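Long-range contacts in leucine aminopeptidase (Fimbriiglobus ruber, PDB 7D1B), which is probably a zinc-dependent glutaminyl cyclase of the M28 peptidase family, closing the N-terminal glutamine of peptides into pyroglutamate: residues A[232-237]-A[301-306]; A[239-244]-A[275-280]. All blocks are in the same frame, centred on the assembly; numbering follows the deposited sequence.

Interaction 1: A[232-237]-A[301-306]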
ATOM      1  N   LEU A 232       1.008  -0.274  -2.980  1.00 11.28           N
ATOM      2  CA  LEU A 232       2.429  -0.402  -2.657  1.00 12.00           C
ATOM      3  C   LEU A 232       2.608  -1.648  -1.803  1.00 12.14           C
ATOM      4  O   LEU A 232       2.002  -1.739  -0.737  1.00 13.40           O
ATOM      5  CB  LEU A 232       2.843   0.803  -1.825  1.00 12.72           C
ATOM      6  CG  LEU A 232       2.690   2.158  -2.519  1.00 12.98           C
ATOM      7  CD1 LEU A 232       2.914   3.276  -1.497  1.00 15.22           C
ATOM      8  CD2 LEU A 232       3.633   2.269  -3.719  1.00 16.92           C
ATOM      9  N   ASP A 233       3.452  -2.587  -2.236  1.00 11.91           N
ATOM     10  CA  ASP A 233       3.677  -3.785  -1.428  1.00 13.30           C
ATOM     11  C   ASP A 233       5.068  -4.345  -1.738  1.00 13.75           C
ATOM     12  O   ASP A 233       5.387  -4.544  -2.913  1.00 15.34           O
ATOM     13  CB  ASP A 233       2.623  -4.838  -1.801  1.00 16.35           C
ATOM     14  CG  ASP A 233       2.448  -5.915  -0.727  1.00 17.81           C
ATOM     15  OD1 ASP A 233       3.098  -5.840   0.352  1.00 19.13           O
ATOM     16  OD2 ASP A 233       1.643  -6.869  -0.935  1.00 18.59           O
ATOM     17  N   LEU A 234       5.893  -4.600  -0.726  1.00 14.79           N
ATOM     18  CA  LEU A 234       7.206  -5.213  -0.937  1.00 12.74           C
ATOM     19  C   LEU A 234       8.016  -4.433  -1.972  1.00 12.07           C
ATOM     20  O   LEU A 234       8.536  -4.999  -2.941  1.00 13.42           O
ATOM     21  CB  LEU A 234       7.110  -6.690  -1.323  1.00 13.32           C
ATOM     22  CG  LEU A 234       6.178  -7.573  -0.516  1.00 15.19           C
ATOM     23  CD1 LEU A 234       6.171  -8.967  -1.124  1.00 18.43           C
ATOM     24  CD2 LEU A 234       6.580  -7.640   0.923  1.00 17.44           C
ATOM     25  N   PHE A 235       8.151  -3.120  -1.744  1.00 12.16           N
ATOM     26  CA  PHE A 235       8.642  -2.218  -2.778  1.00 11.53           C
ATOM     27  C   PHE A 235       9.830  -1.383  -2.348  1.00 11.38           C
ATOM     28  O   PHE A 235      10.367  -0.661  -3.188  1.00 12.47           O
ATOM     29  CB  PHE A 235       7.528  -1.237  -3.208  1.00 12.02           C
ATOM     30  CG  PHE A 235       7.211  -0.222  -2.160  1.00 12.10           C
ATOM     31  CD1 PHE A 235       6.300  -0.500  -1.156  1.00 12.95           C
ATOM     32  CD2 PHE A 235       7.844   1.018  -2.149  1.00 13.43           C
ATOM     33  CE1 PHE A 235       6.058   0.406  -0.133  1.00 13.67           C
ATOM     34  CE2 PHE A 235       7.600   1.936  -1.133  1.00 13.48           C
ATOM     35  CZ  PHE A 235       6.693   1.630  -0.131  1.00 13.31           C
ATOM     36  N   ALA A 236      10.226  -1.415  -1.073  1.00 11.81           N
ATOM     37  CA  ALA A 236      11.082  -0.380  -0.519  1.00 12.07           C
ATOM     38  C   ALA A 236      12.497  -0.850  -0.232  1.00 11.70           C
ATOM     39  O   ALA A 236      13.292  -0.072   0.306  1.00 13.09           O
ATOM     40  CB  ALA A 236      10.447   0.203   0.745  1.00 13.10           C
ATOM     41  N   HIS A 237      12.825  -2.092  -0.569  1.00 12.29           N
ATOM     42  CA  HIS A 237      14.158  -2.622  -0.313  1.00 12.20           C
ATOM     43  C   HIS A 237      15.175  -2.106  -1.330  1.00 12.14           C
ATOM     44  O   HIS A 237      14.846  -1.663  -2.440  1.00 12.62           O
ATOM     45  CB  HIS A 237      14.129  -4.153  -0.294  1.00 13.22           C
ATOM     46  CG  HIS A 237      13.425  -4.763  -1.458  1.00 12.42           C
ATOM     47  ND1 HIS A 237      12.059  -4.663  -1.632  1.00 13.40           N
ATOM     48  CD2 HIS A 237      13.890  -5.507  -2.490  1.00 12.56           C
ATOM     49  CE1 HIS A 237      11.716  -5.328  -2.722  1.00 13.37           C
ATOM     50  NE2 HIS A 237      12.807  -5.848  -3.262  1.00 13.27           N
ATOM     51  N   ILE A 301       5.341  -3.773  -6.709  1.00 12.31           N
ATOM     52  CA  ILE A 301       5.777  -4.879  -5.866  1.00 12.30           C
ATOM     53  C   ILE A 301       7.020  -5.503  -6.477  1.00 11.65           C
ATOM     54  O   ILE A 301       7.151  -5.599  -7.700  1.00 12.07           O
ATOM     55  CB  ILE A 301       4.634  -5.923  -5.729  1.00 12.79           C
ATOM     56  CG1 ILE A 301       5.034  -7.114  -4.840  1.00 13.84           C
ATOM     57  CG2 ILE A 301       4.136  -6.408  -7.105  1.00 14.12           C
ATOM     58  CD1 ILE A 301       3.851  -7.977  -4.414  1.00 15.81           C
ATOM     59  N   ASP A 302       7.915  -5.990  -5.613  1.00 11.90           N
ATOM     60  CA  ASP A 302       8.946  -6.942  -6.014  1.00 11.86           C
ATOM     61  C   ASP A 302       8.691  -8.201  -5.194  1.00 12.73           C
ATOM     62  O   ASP A 302       9.107  -8.297  -4.032  1.00 13.52           O
ATOM     63  CB  ASP A 302      10.350  -6.402  -5.772  1.00 12.82           C
ATOM     64  CG  ASP A 302      11.431  -7.408  -6.096  1.00 12.41           C
ATOM     65  OD1 ASP A 302      11.109  -8.538  -6.555  1.00 12.57           O
ATOM     66  OD2 ASP A 302      12.621  -7.034  -5.899  1.00 12.34           O
ATOM     67  N   PHE A 303       8.015  -9.177  -5.807  1.00 12.78           N
ATOM     68  CA  PHE A 303       7.611 -10.342  -5.042  1.00 14.14           C
ATOM     69  C   PHE A 303       8.780 -11.266  -4.750  1.00 15.32           C
ATOM     70  O   PHE A 303       8.598 -12.242  -4.022  1.00 19.21           O
ATOM     71  CB  PHE A 303       6.471 -11.058  -5.788  1.00 14.83           C
ATOM     72  CG  PHE A 303       5.651 -12.020  -4.938  1.00 15.26           C
ATOM     73  CD1 PHE A 303       5.422 -11.822  -3.571  1.00 16.98           C
ATOM     74  CD2 PHE A 303       5.104 -13.143  -5.537  1.00 17.88           C
ATOM     75  CE1 PHE A 303       4.650 -12.727  -2.834  1.00 18.36           C
ATOM     76  CE2 PHE A 303       4.337 -14.046  -4.798  1.00 20.14           C
ATOM     77  CZ  PHE A 303       4.111 -13.832  -3.455  1.00 19.13           C
ATOM     78  N   ASP A 304       9.969 -10.979  -5.284  1.00 13.88           N
ATOM     79  CA  ASP A 304      11.164 -11.734  -4.935  1.00 14.33           C
ATOM     80  C   ASP A 304      11.916 -11.162  -3.738  1.00 14.51           C
ATOM     81  O   ASP A 304      13.010 -11.641  -3.420  1.00 15.77           O
ATOM     82  CB  ASP A 304      12.076 -11.880  -6.154  1.00 14.54           C
ATOM     83  CG  ASP A 304      11.447 -12.711  -7.245  1.00 15.20           C
ATOM     84  OD1 ASP A 304      10.769 -13.714  -6.918  1.00 16.73           O
ATOM     85  OD2 ASP A 304      11.610 -12.348  -8.429  1.00 15.81           O
ATOM     86  N   TYR A 305      11.342 -10.187  -3.036  1.00 14.25           N
ATOM     87  CA  TYR A 305      11.956  -9.665  -1.824  1.00 14.11           C
ATOM     88  C   TYR A 305      12.463 -10.811  -0.956  1.00 13.77           C
ATOM     89  O   TYR A 305      11.706 -11.712  -0.581  1.00 14.55           O
ATOM     90  CB  TYR A 305      10.907  -8.883  -1.051  1.00 14.28           C
ATOM     91  CG  TYR A 305      11.355  -8.365   0.295  1.00 13.10           C
ATOM     92  CD1 TYR A 305      12.576  -7.706   0.451  1.00 13.81           C
ATOM     93  CD2 TYR A 305      10.540  -8.511   1.416  1.00 14.08           C
ATOM     94  CE1 TYR A 305      12.962  -7.198   1.692  1.00 13.79           C
ATOM     95  CE2 TYR A 305      10.915  -8.010   2.649  1.00 14.13           C
ATOM     96  CZ  TYR A 305      12.123  -7.348   2.783  1.00 13.37           C
ATOM     97  OH  TYR A 305      12.507  -6.810   3.994  1.00 14.14           O
ATOM     98  N   LYS A 306      13.750 -10.760  -0.615  1.00 14.89           N
ATOM     99  CA  LYS A 306      14.385 -11.924  -0.017  1.00 16.51           C
ATOM    100  C   LYS A 306      13.994 -12.145   1.434  1.00 16.31           C
ATOM    101  O   LYS A 306      14.191 -13.248   1.940  1.00 19.43           O
ATOM    102  CB  LYS A 306      15.909 -11.876  -0.151  1.00 22.46           C
ATOM    103  CG  LYS A 306      16.580 -10.813   0.646  0.56 25.55           C
ATOM    104  CD  LYS A 306      18.088 -10.842   0.430  0.56 28.53           C
ATOM    105  CE  LYS A 306      18.438 -10.474  -1.004  0.56 30.33           C
ATOM    106  NZ  LYS A 306      19.905 -10.250  -1.163  0.56 31.44           N
TER
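His237 and Asp302 meet in the tightly packed part of the contact between the loops 232-237 and 301-306. NE2 of His237 donates to OD2 of Asp302 over 2.9 Å, nearly straight at 164°. The acceptor lies almost in the imidazole plane, whereas the donor comes in from above the carboxylate plane. On the other ring nitrogen, ND1 is hydrogen-bonded to ND2 of Asn154, and with both nitrogens held the rotation of the imidazole is defined. A chi1 of 49° sets His237 CG between the backbone N and the carbonyl carbon, folding it back over its own chain with the ring alongside Tyr305, whose CD1 covers one face at 3.6 Å from His237 CG. The two rings meet obliquely, their planes 39° apart, while the tyrosine hydroxyl is hydrogen-bonded to OD1 of Asp313.

Both loops leave the C-terminal ends of adjacent parallel strands, 225-232 and 297-300, the edge of the central sheet where the M28 alpha/beta fold carries its metal site. Just past the strands the two backbones are still joined: Asp302 N donates to Leu234 O at 2.9 Å, and Ile301 CA makes a short C-H...O contact with Asp233 O at 3.0 Å. Asp302 then starts a type I turn reinforced by an Asx turn, its OD1 accepting from Asp304 N.

Around Leu234 the contacts are longer and mainly apolar. Its CD1 touches the edge of the Phe303 ring at CD1, 3.8 Å away, and Leu234 CD2 lies 4.1 Å from Tyr305 CD2. The more open side is at Phe303, which is partly exposed and meets Trp308 edge-to-face.

Interaction 2: A[239-244]-A[275-280]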
ATOM      1  N   GLY A 239      17.646  -1.914  -4.177  1.00 13.17           N
ATOM      2  CA  GLY A 239      17.785  -2.663  -5.409  1.00 14.46           C
ATOM      3  C   GLY A 239      16.533  -3.396  -5.825  1.00 12.75           C
ATOM      4  O   GLY A 239      16.612  -4.322  -6.641  1.00 14.24           O
ATOM      5  N   ALA A 240      15.370  -2.990  -5.311  1.00 12.38           N
ATOM      6  CA  ALA A 240      14.121  -3.656  -5.659  1.00 12.12           C
ATOM      7  C   ALA A 240      13.928  -3.719  -7.170  1.00 11.31           C
ATOM      8  O   ALA A 240      14.315  -2.805  -7.912  1.00 12.20           O
ATOM      9  CB  ALA A 240      12.947  -2.894  -5.035  1.00 12.90           C
ATOM     10  N   ARG A 241      13.316  -4.808  -7.620  1.00 11.62           N
ATOM     11  CA  ARG A 241      12.956  -5.007  -9.021  1.00 11.92           C
ATOM     12  C   ARG A 241      11.436  -4.961  -9.121  1.00 11.23           C
ATOM     13  O   ARG A 241      10.755  -5.956  -8.847  1.00 12.47           O
ATOM     14  CB  ARG A 241      13.528  -6.331  -9.528  1.00 12.95           C
ATOM     15  CG  ARG A 241      13.122  -6.657 -10.948  1.00 13.46           C
ATOM     16  CD  ARG A 241      13.694  -8.029 -11.386  1.00 14.01           C
ATOM     17  NE  ARG A 241      13.049  -8.505 -12.613  1.00 14.40           N
ATOM     18  CZ  ARG A 241      11.876  -9.141 -12.652  1.00 13.98           C
ATOM     19  NH1 ARG A 241      11.234  -9.431 -11.529  1.00 14.70           N
ATOM     20  NH2 ARG A 241      11.343  -9.481 -13.818  1.00 15.08           N
ATOM     21  N   LEU A 242      10.902  -3.789  -9.465  1.00 11.46           N
ATOM     22  CA  LEU A 242       9.454  -3.558  -9.537  1.00 11.41           C
ATOM     23  C   LEU A 242       9.023  -3.882 -10.960  1.00 11.56           C
ATOM     24  O   LEU A 242       9.077  -3.043 -11.859  1.00 11.75           O
ATOM     25  CB  LEU A 242       9.102  -2.130  -9.108  1.00 11.92           C
ATOM     26  CG  LEU A 242       9.586  -1.717  -7.711  1.00 11.64           C
ATOM     27  CD1 LEU A 242       9.235  -0.260  -7.445  1.00 12.09           C
ATOM     28  CD2 LEU A 242       9.035  -2.634  -6.615  1.00 12.70           C
ATOM     29  N   ALA A 243       8.643  -5.142 -11.164  1.00 13.38           N
ATOM     30  CA  ALA A 243       8.271  -5.666 -12.465  1.00 12.71           C
ATOM     31  C   ALA A 243       6.753  -5.693 -12.614  1.00 13.11           C
ATOM     32  O   ALA A 243       6.004  -5.290 -11.724  1.00 14.65           O
ATOM     33  CB  ALA A 243       8.923  -7.039 -12.693  1.00 13.77           C
ATOM     34  N   MET A 244       6.297  -6.167 -13.766  1.00 12.88           N
ATOM     35  CA  MET A 244       4.893  -6.081 -14.139  1.00 12.81           C
ATOM     36  C   MET A 244       4.212  -7.422 -13.887  1.00 14.21           C
ATOM     37  O   MET A 244       4.564  -8.433 -14.497  1.00 14.84           O
ATOM     38  CB  MET A 244       4.800  -5.688 -15.606  1.00 13.73           C
ATOM     39  CG  MET A 244       5.418  -4.328 -15.858  1.00 13.77           C
ATOM     40  SD  MET A 244       5.513  -3.982 -17.617  1.00 14.33           S
ATOM     41  CE  MET A 244       5.855  -2.220 -17.585  1.00 14.85           C
ATOM     42  N   ARG A 275       8.237  -8.888 -17.235  1.00 13.21           N
ATOM     43  CA  ARG A 275       7.045  -9.588 -16.768  1.00 13.49           C
ATOM     44  C   ARG A 275       7.376 -10.502 -15.595  1.00 13.76           C
ATOM     45  O   ARG A 275       8.201 -11.405 -15.722  1.00 15.78           O
ATOM     46  CB  ARG A 275       6.530 -10.454 -17.920  1.00 16.17           C
ATOM     47  CG  ARG A 275       5.323 -11.242 -17.602  1.00 18.07           C
ATOM     48  CD  ARG A 275       4.126 -10.346 -17.603  1.00 19.70           C
ATOM     49  NE  ARG A 275       2.941 -11.169 -17.462  1.00 21.69           N
ATOM     50  CZ  ARG A 275       2.510 -11.647 -16.304  1.00 21.68           C
ATOM     51  NH1 ARG A 275       3.161 -11.333 -15.181  1.00 22.63           N
ATOM     52  NH2 ARG A 275       1.440 -12.451 -16.272  1.00 23.46           N
ATOM     53  N   GLY A 276       6.679 -10.322 -14.482  1.00 13.96           N
ATOM     54  CA  GLY A 276       6.660 -11.340 -13.446  1.00 15.85           C
ATOM     55  C   GLY A 276       7.888 -11.379 -12.549  1.00 14.24           C
ATOM     56  O   GLY A 276       8.810 -10.570 -12.643  1.00 14.36           O
ATOM     57  N   PHE A 277       7.878 -12.393 -11.673  1.00 14.77           N
ATOM     58  CA  PHE A 277       8.862 -12.607 -10.615  1.00 14.88           C
ATOM     59  C   PHE A 277       9.215 -14.083 -10.580  1.00 16.07           C
ATOM     60  O   PHE A 277       8.474 -14.926 -11.091  1.00 17.60           O
ATOM     61  CB  PHE A 277       8.285 -12.188  -9.257  1.00 15.31           C
ATOM     62  CG  PHE A 277       7.761 -10.779  -9.276  1.00 13.63           C
ATOM     63  CD1 PHE A 277       8.638  -9.703  -9.173  1.00 14.18           C
ATOM     64  CD2 PHE A 277       6.415 -10.517  -9.499  1.00 14.31           C
ATOM     65  CE1 PHE A 277       8.185  -8.410  -9.267  1.00 13.61           C
ATOM     66  CE2 PHE A 277       5.958  -9.212  -9.566  1.00 14.01           C
ATOM     67  CZ  PHE A 277       6.850  -8.161  -9.461  1.00 13.94           C
ATOM     68  N   ASP A 278      10.355 -14.404  -9.963  1.00 15.65           N
ATOM     69  CA  ASP A 278      10.671 -15.818  -9.764  1.00 17.85           C
ATOM     70  C   ASP A 278       9.605 -16.503  -8.919  1.00 18.44           C
ATOM     71  O   ASP A 278       9.253 -17.662  -9.171  1.00 20.35           O
ATOM     72  CB  ASP A 278      12.032 -15.974  -9.092  1.00 20.59           C
ATOM     73  CG  ASP A 278      13.183 -15.615 -10.003  1.00 25.34           C
ATOM     74  OD1 ASP A 278      12.984 -15.564 -11.235  1.00 27.57           O
ATOM     75  OD2 ASP A 278      14.299 -15.410  -9.478  1.00 30.32           O
ATOM     76  N   ARG A 279       9.090 -15.806  -7.902  1.00 17.62           N
ATOM     77  CA  ARG A 279       8.156 -16.432  -6.972  1.00 19.41           C
ATOM     78  C   ARG A 279       6.790 -16.658  -7.616  1.00 19.80           C
ATOM     79  O   ARG A 279       6.092 -17.616  -7.262  1.00 23.42           O
ATOM     80  CB  ARG A 279       8.072 -15.563  -5.718  1.00 20.70           C
ATOM     81  CG  ARG A 279       7.602 -16.197  -4.425  1.00 25.25           C
ATOM     82  CD  ARG A 279       7.905 -15.232  -3.248  1.00 25.57           C
ATOM     83  NE  ARG A 279       9.035 -15.656  -2.421  1.00 26.36           N
ATOM     84  CZ  ARG A 279       9.924 -14.848  -1.843  1.00 23.99           C
ATOM     85  NH1 ARG A 279      10.876 -15.374  -1.083  1.00 28.48           N
ATOM     86  NH2 ARG A 279       9.896 -13.534  -2.022  1.00 21.43           N
ATOM     87  N   ALA A 280       6.409 -15.818  -8.577  1.00 18.37           N
ATOM     88  CA  ALA A 280       5.101 -15.912  -9.216  1.00 18.94           C
ATOM     89  C   ALA A 280       5.037 -14.909 -10.354  1.00 18.11           C
ATOM     90  O   ALA A 280       5.644 -13.838 -10.295  1.00 18.89           O
ATOM     91  CB  ALA A 280       3.967 -15.604  -8.229  1.00 20.88           C
TER
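The carbonyl oxygen of Gly276 is gripped end-on by Arg241, whose NH1 and NH2 approach it at 2.9 Å and 3.0 Å. The contact closes a beta-alpha-beta crossover: strand 242-244 runs through helices 246-251 and 253-266 into the short strands 271-272 and 274-275, which pair with it in parallel. Met244 and Arg275 form the last bridge, after which the chain at 275-280 peels away. Gly276 follows at a positive phi of 79°, which by itself favours glycine, and its carbonyl faces the guanidinium.

Arg241 reaches it with a chain extended from CG to NE. The oxygen lies in the guanidinium plane, while Ala243 CB sits over one face of that group, toward its rim; NH2 also forms a salt bridge with Glu274. The Phe277 ring stands almost perpendicular to the guanidinium, 88° between planes, and brings CD1 to 3.5 Å from Arg241 NH1. Its neighbouring CE1 packs on Ala243 CB at 3.8 Å, so the alanine methyl touches both the ring and the cation.

Met244 O is a second shared acceptor. Gly276 N donates to it at 2.8 Å, from above the carbonyl plane. Arg275, its chain bent at chi2 (76°), is bound mainly to Thr281 O and Asp282, yet its NH1 adds a longer bond of 3.3 Å that arrives on a lone pair of Met244 O.

Interaction 2 is nested within the loop that interaction 1 closes, and their centres lie 8 Å apart. The segment 301-306 joins them: Phe303 O accepts from Arg279 NH2 at 2.7 Å, and Asp304 OD2 from Asp278 N at 2.9 Å. Phe277 packs against it, its CZ 3.1 Å from Ile301 O. Just before strand 242-244, Arg241 N donates to Asp302 OD2, giving that oxygen a donor besides His237. Only interaction 1 borders the zinc site of Asp155, Glu188 and His309, with the Leu234 side chain about 5 Å from the metal. In interaction 2, the side chain of Phe277 is about 14 Å from the bound zinc ion.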